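Local coordinates for protein beta-glucosidase (Saccharopolyspora erythraea D, PDB 5M6G) that probably hydrolyses terminal, non-reducing beta-D-glucosyl residues with release of beta-D-glucose, as a magnesium-binding two-domain enzyme of glycosyl hydrolase family 3, at residues G76-A79 with V80-R84; E97-P101 with Q102-D106; K376-L380 with G381-R385. One frame throughout, in Å; residues are numbered along the deposited sequence.

Contact 1. Residues G76-A79 with V80-R84; sequences GPQA and VADHR
Q78 and D82 join their side chains one helical turn apart. The amide nitrogen NE2 of Q78 gives a short bond of 2.7 Å to OD1 of D82, and the acceptor lies in the plane of the amide. The carboxylate does not answer in kind: its oxygen is met from above its own plane, with the two flat groups turned 46° against each other. The bend at chi2 of Q78 (50°) turns the amide forward along the helix, toward D82.

The second side-chain bond sits on the helix end. ND1 of H83 donates to O of A79 at 3.1 Å, the carbonyl lying at the edge of the imidazole and near its plane. That same oxygen also takes the backbone N-H of H83, and the two donors come from opposite faces of the carbonyl plane. ND1's bond, a weak one from NE2 to OE1 of E346 and an edge-to-face contact with H345 together limit how the ring can turn.

The main chain contributes the usual helical bonds: N of V80 reaches O of G76, the N-cap residue, at 3.0 Å, N of A81 reaches O of P77, and N of D82 reaches O of Q78. The single short helix 77-82 is the crossover of a beta-alpha-beta unit between strands 68-71 and 87-90 in the N-terminal, TIM-barrel-like domain. It finishes in a Schellman motif: R84 has positive phi, and its backbone N returns to O of A81. The guanidinium folds back as well, NH1 meeting A81 O at 2.9 Å from the other face of that carbonyl.

The methyl CG2 of V80 comes within 3.3 Å of the carbonyl O of G76. Apolar packing falls to V80 and P77, which both lean on Y111 of helix 101-116.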
loop_
_atom_site.group_PDB
_atom_site.type_symbol
_atom_site.label_atom_id
_atom_site.label_comp_id
_atom_site.label_asym_id
_atom_site.label_seq_id
_atom_site.Cartn_x
_atom_site.Cartn_y
_atom_site.Cartn_z
ATOM N N GLY A 76 -12.939 -22.459 0.295
ATOM C CA GLY A 76 -13.764 -22.122 -0.835
ATOM C C GLY A 76 -15.113 -21.598 -0.397
ATOM O O GLY A 76 -15.437 -21.519 0.800
ATOM N N PRO A 77 -15.932 -21.230 -1.386
ATOM C CA PRO A 77 -17.251 -20.647 -1.069
ATOM C C PRO A 77 -18.080 -21.480 -0.110
ATOM O O PRO A 77 -18.606 -20.944 0.874
ATOM C CB PRO A 77 -17.903 -20.534 -2.455
ATOM C CG PRO A 77 -16.714 -20.304 -3.389
ATOM C CD PRO A 77 -15.625 -21.182 -2.831
ATOM N N GLN A 78 -18.199 -22.787 -0.358
ATOM C CA GLN A 78 -19.056 -23.616 0.486
ATOM C C GLN A 78 -18.576 -23.626 1.931
ATOM O O GLN A 78 -19.387 -23.492 2.858
ATOM C CB GLN A 78 -19.129 -25.040 -0.068
ATOM C CG GLN A 78 -20.259 -25.857 0.531
ATOM C CD GLN A 78 -21.575 -25.109 0.487
ATOM O OE1 GLN A 78 -22.048 -24.727 -0.586
ATOM N NE2 GLN A 78 -22.166 -24.876 1.657
ATOM N N ALA A 79 -17.266 -23.773 2.147
ATOM C CA ALA A 79 -16.732 -23.791 3.510
ATOM C C ALA A 79 -16.935 -22.456 4.210
ATOM O O ALA A 79 -17.213 -22.414 5.416
ATOM C CB ALA A 79 -15.247 -24.141 3.498
ATOM N N VAL A 80 -16.758 -21.350 3.483
ATOM C CA VAL A 80 -17.021 -20.038 4.071
ATOM C C VAL A 80 -18.468 -19.958 4.541
ATOM O O VAL A 80 -18.750 -19.530 5.666
ATOM C CB VAL A 80 -16.682 -18.920 3.066
ATOM C CG1 VAL A 80 -17.197 -17.570 3.570
ATOM C CG2 VAL A 80 -15.170 -18.870 2.829
ATOM N N ALA A 81 -19.406 -20.403 3.701
ATOM C CA ALA A 81 -20.810 -20.402 4.105
ATOM C C ALA A 81 -21.071 -21.382 5.246
ATOM O O ALA A 81 -21.773 -21.041 6.209
ATOM C CB ALA A 81 -21.710 -20.721 2.909
ATOM N N ASP A 82 -20.512 -22.599 5.165
ATOM C CA ASP A 82 -20.756 -23.599 6.207
ATOM C C ASP A 82 -20.365 -23.090 7.592
ATOM O O ASP A 82 -21.010 -23.444 8.583
ATOM C CB ASP A 82 -19.999 -24.895 5.904
ATOM C CG ASP A 82 -20.602 -25.679 4.750
ATOM O OD1 ASP A 82 -21.702 -25.324 4.275
ATOM O OD2 ASP A 82 -19.971 -26.665 4.320
ATOM N N HIS A 83 -19.317 -22.268 7.689
ATOM C CA HIS A 83 -18.867 -21.759 8.980
ATOM C C HIS A 83 -19.385 -20.359 9.281
ATOM O O HIS A 83 -19.028 -19.786 10.325
ATOM C CB HIS A 83 -17.333 -21.791 9.051
ATOM C CG HIS A 83 -16.775 -23.180 9.114
ATOM N ND1 HIS A 83 -16.339 -23.860 7.998
ATOM C CD2 HIS A 83 -16.629 -24.032 10.156
ATOM C CE1 HIS A 83 -15.930 -25.066 8.351
ATOM N NE2 HIS A 83 -16.096 -25.196 9.656
ATOM N N ARG A 84 -20.235 -19.813 8.414
ATOM C CA ARG A 84 -20.832 -18.495 8.617
ATOM C C ARG A 84 -19.742 -17.435 8.754
ATOM O O ARG A 84 -19.837 -16.518 9.569
ATOM C CB ARG A 84 -21.759 -18.487 9.838
ATOM C CG ARG A 84 -22.672 -19.712 9.942
ATOM C CD ARG A 84 -23.646 -19.790 8.795
ATOM N NE ARG A 84 -24.703 -20.773 9.061
ATOM C CZ ARG A 84 -24.925 -21.871 8.344
ATOM N NH1 ARG A 84 -24.170 -22.147 7.288
ATOM N NH2 ARG A 84 -25.917 -22.688 8.679
#

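Contact 2. Residues E97-P101 with Q102-D106; sequences EPNTP and QAWAD
T100 caps the start of helix 101-116: its OG1 accepts the backbone N-H of A103 at 3.0 Å. A chi1 of 66° tucks the hydroxyl between the backbone N and the carbonyl carbon, facing the first turn. The methyl CB of A103 is pressed into the same corner, 3.3 Å from OG1 of T100 and 3.1 Å from O of P98, which follows a cis peptide bond.

The close-packed side is that of W104. Its NE1 donates to OD1 of N99 at 3.0 Å; the oxygen lies in the indole plane, but the nitrogen stands 54° out of the amide's carbonyl plane, so the ring edge comes in over the amide and not along a lone pair. At the same edge CD1 of W104 comes within 3.0 Å of O of T100, the carbonyl that also takes the backbone N of W104. A95, P96, N136 and V137 pack round the indole.

Across the helix the fit is slacker. Q102 runs extended along the exposed surface, and its NE2 makes a weak bond of 3.2 Å to OD2 of D106, whose OD1 is paired in a salt bridge with R390.

OD1 of N99 also accepts the backbone N-H of H138, and its ND2 donates to O of N136. A phenylalanine in place of W104 would probably leave OD1 with the H138 N-H alone of its two donors described and open a gap beside N136 and V137. The chemistry thus implies an amide used at both ends, one that joins the helix start to the 136-138 loop through uncharged hydrogen bonds.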
loop_
_atom_site.group_PDB
_atom_site.type_symbol
_atom_site.label_atom_id
_atom_site.label_comp_id
_atom_site.label_asym_id
_atom_site.label_seq_id
_atom_site.Cartn_x
_atom_site.Cartn_y
_atom_site.Cartn_z
ATOM N N GLU A 97 -7.546 -18.219 -11.437
ATOM C CA GLU A 97 -6.998 -18.555 -12.750
ATOM C C GLU A 97 -8.122 -18.521 -13.788
ATOM O O GLU A 97 -9.158 -19.149 -13.583
ATOM C CB GLU A 97 -6.324 -19.933 -12.731
ATOM C CG GLU A 97 -5.048 -20.005 -13.568
ATOM C CD GLU A 97 -3.835 -19.445 -12.836
ATOM O OE1 GLU A 97 -3.598 -19.857 -11.678
ATOM O OE2 GLU A 97 -3.129 -18.584 -13.409
ATOM N N PRO A 98 -7.937 -17.762 -14.886
ATOM C CA PRO A 98 -6.777 -16.904 -15.158
ATOM C C PRO A 98 -6.823 -15.620 -14.344
ATOM O O PRO A 98 -7.866 -15.277 -13.783
ATOM C CB PRO A 98 -6.914 -16.596 -16.656
ATOM C CG PRO A 98 -8.375 -16.597 -16.881
ATOM C CD PRO A 98 -8.923 -17.695 -15.981
ATOM N N ASN A 99 -5.708 -14.906 -14.273
ATOM C CA ASN A 99 -5.690 -13.618 -13.586
ATOM C C ASN A 99 -6.169 -12.548 -14.564
ATOM O O ASN A 99 -5.384 -11.924 -15.277
ATOM C CB ASN A 99 -4.295 -13.321 -13.047
ATOM C CG ASN A 99 -4.233 -12.032 -12.254
ATOM O OD1 ASN A 99 -5.178 -11.230 -12.246
ATOM N ND2 ASN A 99 -3.101 -11.817 -11.582
ATOM N N THR A 100 -7.475 -12.325 -14.591
ATOM C CA THR A 100 -8.109 -11.292 -15.394
ATOM C C THR A 100 -9.111 -10.559 -14.526
ATOM O O THR A 100 -9.583 -11.104 -13.520
ATOM C CB THR A 100 -8.840 -11.855 -16.626
ATOM O OG1 THR A 100 -9.958 -12.648 -16.200
ATOM C CG2 THR A 100 -7.914 -12.682 -17.504
ATOM N N PRO A 101 -9.459 -9.315 -14.880
ATOM C CA PRO A 101 -10.506 -8.617 -14.114
ATOM C C PRO A 101 -11.828 -9.369 -14.070
ATOM O O PRO A 101 -12.484 -9.391 -13.021
ATOM C CB PRO A 101 -10.637 -7.277 -14.847
ATOM C CG PRO A 101 -9.285 -7.043 -15.424
ATOM C CD PRO A 101 -8.759 -8.409 -15.811
ATOM N N GLN A 102 -12.235 -10.000 -15.177
ATOM C CA GLN A 102 -13.481 -10.767 -15.166
ATOM C C GLN A 102 -13.394 -11.963 -14.223
ATOM O O GLN A 102 -14.361 -12.279 -13.516
ATOM C CB GLN A 102 -13.827 -11.250 -16.577
ATOM C CG GLN A 102 -15.171 -11.966 -16.602
ATOM C CD GLN A 102 -15.299 -12.980 -17.713
ATOM O OE1 GLN A 102 -14.730 -12.811 -18.790
ATOM N NE2 GLN A 102 -16.051 -14.054 -17.452
ATOM N N ALA A 103 -12.258 -12.663 -14.222
ATOM C CA ALA A 103 -12.127 -13.837 -13.369
ATOM C C ALA A 103 -12.130 -13.468 -11.886
ATOM O O ALA A 103 -12.619 -14.252 -11.056
ATOM C CB ALA A 103 -10.862 -14.611 -13.727
ATOM N N TRP A 104 -11.585 -12.301 -11.527
ATOM C CA TRP A 104 -11.721 -11.834 -10.147
ATOM C C TRP A 104 -13.183 -11.581 -9.803
ATOM O O TRP A 104 -13.648 -11.950 -8.719
ATOM C CB TRP A 104 -10.914 -10.557 -9.918
ATOM C CG TRP A 104 -9.452 -10.748 -9.715
ATOM C CD1 TRP A 104 -8.503 -10.916 -10.682
ATOM C CD2 TRP A 104 -8.758 -10.764 -8.460
ATOM N NE1 TRP A 104 -7.258 -11.048 -10.106
ATOM C CE2 TRP A 104 -7.390 -10.958 -8.743
ATOM C CE3 TRP A 104 -9.166 -10.646 -7.121
ATOM C CZ2 TRP A 104 -6.423 -11.024 -7.742
ATOM C CZ3 TRP A 104 -8.198 -10.718 -6.120
ATOM C CH2 TRP A 104 -6.846 -10.908 -6.439
ATOM N N ALA A 105 -13.923 -10.935 -10.709
ATOM C CA ALA A 105 -15.338 -10.694 -10.441
ATOM C C ALA A 105 -16.101 -12.007 -10.302
ATOM O O ALA A 105 -16.964 -12.142 -9.423
ATOM C CB ALA A 105 -15.953 -9.828 -11.537
ATOM N N ASP A 106 -15.791 -12.990 -11.155
ATOM C CA ASP A 106 -16.415 -14.306 -11.041
ATOM C C ASP A 106 -16.102 -14.944 -9.693
ATOM O O ASP A 106 -16.988 -15.501 -9.034
ATOM C CB ASP A 106 -15.944 -15.215 -12.175
ATOM C CG ASP A 106 -16.475 -14.793 -13.516
ATOM O OD1 ASP A 106 -17.410 -13.961 -13.558
ATOM O OD2 ASP A 106 -15.951 -15.300 -14.533
#

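Contact 3. Residues K376-L380 with G381-R385; sequences KKFEL and GLFER
F378 and F383 lie almost perfectly parallel, planes 3° apart, in an offset stack at the C-terminal end of helix 363-379. The chain closes that helix with a Schellman motif: G381 takes positive phi, N of L382 bonds back to O of K377 at 3.2 Å, and N of G381 to O of F378. A side chain on G381 would run into O of L380. The turn brings the chain back on itself, so that a phenylalanine five residues on can lie over the one in the last helical turn.

The displacement sets CE1 of each ring over the centre of the other, and the nearest pair, CD1 of F378 and CD1 of F383, stands at 3.3 Å. Nearly equal first torsions, with CG anti to the carbonyl carbon (chi1 -77° and -74°), send the two rings off their backbones to the place where they overlap. Residues R50, V51 and L54 of helix 47-57 pack against the pair, so the stack ties this helix end to that one.

CG of K377 lies 4.2 Å from CD1 of L382. CB of K377 meets CE1 of F383 obliquely at 3.9 Å, and beyond CG the lysine stretches out away from the turn, its NZ donating to Q66 OE1 and to the carbonyls of P123 and G86. L382 lies against the last helical turn, its CG 4.1 Å from CB of L380; both leucines touch I125 of strand 125-128, and L382 also packs on D175, a magnesium ligand.

Water bridges the polar faces of the turn. One molecule gives a hydrogen to O of F378 and another to OE1 of E384, and accepts from N of F383 at 3.0 Å.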
loop_
_atom_site.group_PDB
_atom_site.type_symbol
_atom_site.label_atom_id
_atom_site.label_comp_id
_atom_site.label_asym_id
_atom_site.label_seq_id
_atom_site.Cartn_x
_atom_site.Cartn_y
_atom_site.Cartn_z
ATOM N N LYS A 376 -20.596 -1.777 8.848
ATOM C CA LYS A 376 -19.899 -1.490 7.600
ATOM C C LYS A 376 -20.483 -2.287 6.438
ATOM O O LYS A 376 -20.571 -1.778 5.312
ATOM C CB LYS A 376 -18.408 -1.772 7.772
ATOM C CG LYS A 376 -17.733 -0.755 8.693
ATOM C CD LYS A 376 -17.669 0.609 7.992
ATOM C CE LYS A 376 -17.404 1.774 8.962
ATOM N NZ LYS A 376 -18.577 2.085 9.858
ATOM N N LYS A 377 -20.908 -3.527 6.688
ATOM C CA LYS A 377 -21.576 -4.287 5.629
ATOM C C LYS A 377 -22.863 -3.601 5.174
ATOM O O LYS A 377 -23.134 -3.516 3.971
ATOM C CB LYS A 377 -21.849 -5.716 6.095
ATOM C CG LYS A 377 -20.585 -6.551 6.270
ATOM C CD LYS A 377 -20.923 -8.008 6.593
ATOM C CE LYS A 377 -19.699 -8.896 6.524
ATOM N NZ LYS A 377 -20.061 -10.344 6.634
ATOM N N PHE A 378 -23.674 -3.098 6.114
ATOM C CA PHE A 378 -24.882 -2.372 5.712
ATOM C C PHE A 378 -24.541 -1.070 5.001
ATOM O O PHE A 378 -25.165 -0.724 3.989
ATOM C CB PHE A 378 -25.768 -2.077 6.919
ATOM C CG PHE A 378 -26.559 -3.262 7.389
ATOM C CD1 PHE A 378 -27.677 -3.689 6.685
ATOM C CD2 PHE A 378 -26.189 -3.941 8.540
ATOM C CE1 PHE A 378 -28.411 -4.794 7.115
ATOM C CE2 PHE A 378 -26.918 -5.033 8.984
ATOM C CZ PHE A 378 -28.030 -5.465 8.257
ATOM N N GLU A 379 -23.572 -0.323 5.527
ATOM C CA GLU A 379 -23.202 0.940 4.902
ATOM C C GLU A 379 -22.681 0.716 3.494
ATOM O O GLU A 379 -22.979 1.493 2.584
ATOM C CB GLU A 379 -22.161 1.670 5.760
ATOM C CG GLU A 379 -22.744 2.229 7.066
ATOM C CD GLU A 379 -21.682 2.747 8.034
ATOM O OE1 GLU A 379 -20.511 2.309 7.950
ATOM O OE2 GLU A 379 -22.026 3.579 8.899
ATOM N N LEU A 380 -21.932 -0.364 3.287
ATOM C CA LEU A 380 -21.407 -0.658 1.958
ATOM C C LEU A 380 -22.489 -1.083 0.981
ATOM O O LEU A 380 -22.184 -1.262 -0.199
ATOM C CB LEU A 380 -20.338 -1.748 2.048
ATOM C CG LEU A 380 -18.974 -1.226 2.492
ATOM C CD1 LEU A 380 -18.081 -2.372 2.916
ATOM C CD2 LEU A 380 -18.331 -0.439 1.348
ATOM N N GLY A 381 -23.728 -1.254 1.442
ATOM C CA GLY A 381 -24.813 -1.640 0.568
ATOM C C GLY A 381 -24.840 -3.104 0.212
ATOM O O GLY A 381 -25.567 -3.486 -0.705
ATOM N N LEU A 382 -24.097 -3.943 0.944
ATOM C CA LEU A 382 -23.953 -5.350 0.575
ATOM C C LEU A 382 -25.252 -6.125 0.726
ATOM O O LEU A 382 -25.435 -7.153 0.060
ATOM C CB LEU A 382 -22.859 -6.005 1.422
ATOM C CG LEU A 382 -21.441 -5.527 1.093
ATOM C CD1 LEU A 382 -20.421 -6.129 2.067
ATOM C CD2 LEU A 382 -21.084 -5.879 -0.345
ATOM N N PHE A 383 -26.148 -5.682 1.610
ATOM C CA PHE A 383 -27.420 -6.377 1.770
ATOM C C PHE A 383 -28.385 -6.067 0.634
ATOM O O PHE A 383 -29.379 -6.781 0.467
ATOM C CB PHE A 383 -28.073 -6.011 3.113
ATOM C CG PHE A 383 -27.419 -6.644 4.316
ATOM C CD1 PHE A 383 -26.264 -6.105 4.870
ATOM C CD2 PHE A 383 -27.979 -7.765 4.913
ATOM C CE1 PHE A 383 -25.673 -6.679 5.993
ATOM C CE2 PHE A 383 -27.394 -8.346 6.034
ATOM C CZ PHE A 383 -26.244 -7.808 6.575
ATOM N N GLU A 384 -28.122 -5.015 -0.138
ATOM C CA GLU A 384 -28.924 -4.639 -1.295
ATOM C C GLU A 384 -28.256 -5.009 -2.613
ATOM O O GLU A 384 -28.934 -5.475 -3.533
ATOM C CB GLU A 384 -29.204 -3.129 -1.278
ATOM C CG GLU A 384 -30.348 -2.705 -0.360
ATOM C CD GLU A 384 -30.055 -2.957 1.106
ATOM O OE1 GLU A 384 -29.151 -2.306 1.676
ATOM O OE2 GLU A 384 -30.728 -3.824 1.695
ATOM N N ARG A 385 -26.936 -4.832 -2.711
ATOM C CA ARG A 385 -26.175 -5.018 -3.954
ATOM C C ARG A 385 -24.926 -5.829 -3.641
ATOM O O ARG A 385 -23.832 -5.270 -3.490
ATOM C CB ARG A 385 -25.795 -3.672 -4.572
ATOM C CG ARG A 385 -26.980 -2.843 -5.038
ATOM C CD ARG A 385 -26.593 -1.389 -5.274
ATOM N NE ARG A 385 -26.344 -0.689 -4.015
ATOM C CZ ARG A 385 -27.305 -0.265 -3.197
ATOM N NH1 ARG A 385 -28.584 -0.468 -3.503
ATOM N NH2 ARG A 385 -26.991 0.360 -2.074
HETATM O O HOH W 1 -26.778 -3.000 2.744
HETATM O O HOH W 2 -22.558 -3.106 -2.405
#

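Following the chain, contact 1 comes first, the short crossover helix between strands 68-71 and 87-90. The next strand leads into the loop that contact 2 closes at the start of helix 101-116, whose later turns carry Y111, against which contact 1 packs. Contact 3 comes much later, where helix 363-379 ends and the chain moves on toward helix 399-412. The three are in series: none nests in or crosses another, and no two touch, though contact 1 approaches each of the others to about 7 Å between nearest atoms. Contact 3 meets strand 125-128 and helix 47-57, so the late helix is tied to a barrel strand and to the N-terminal helix 47-57.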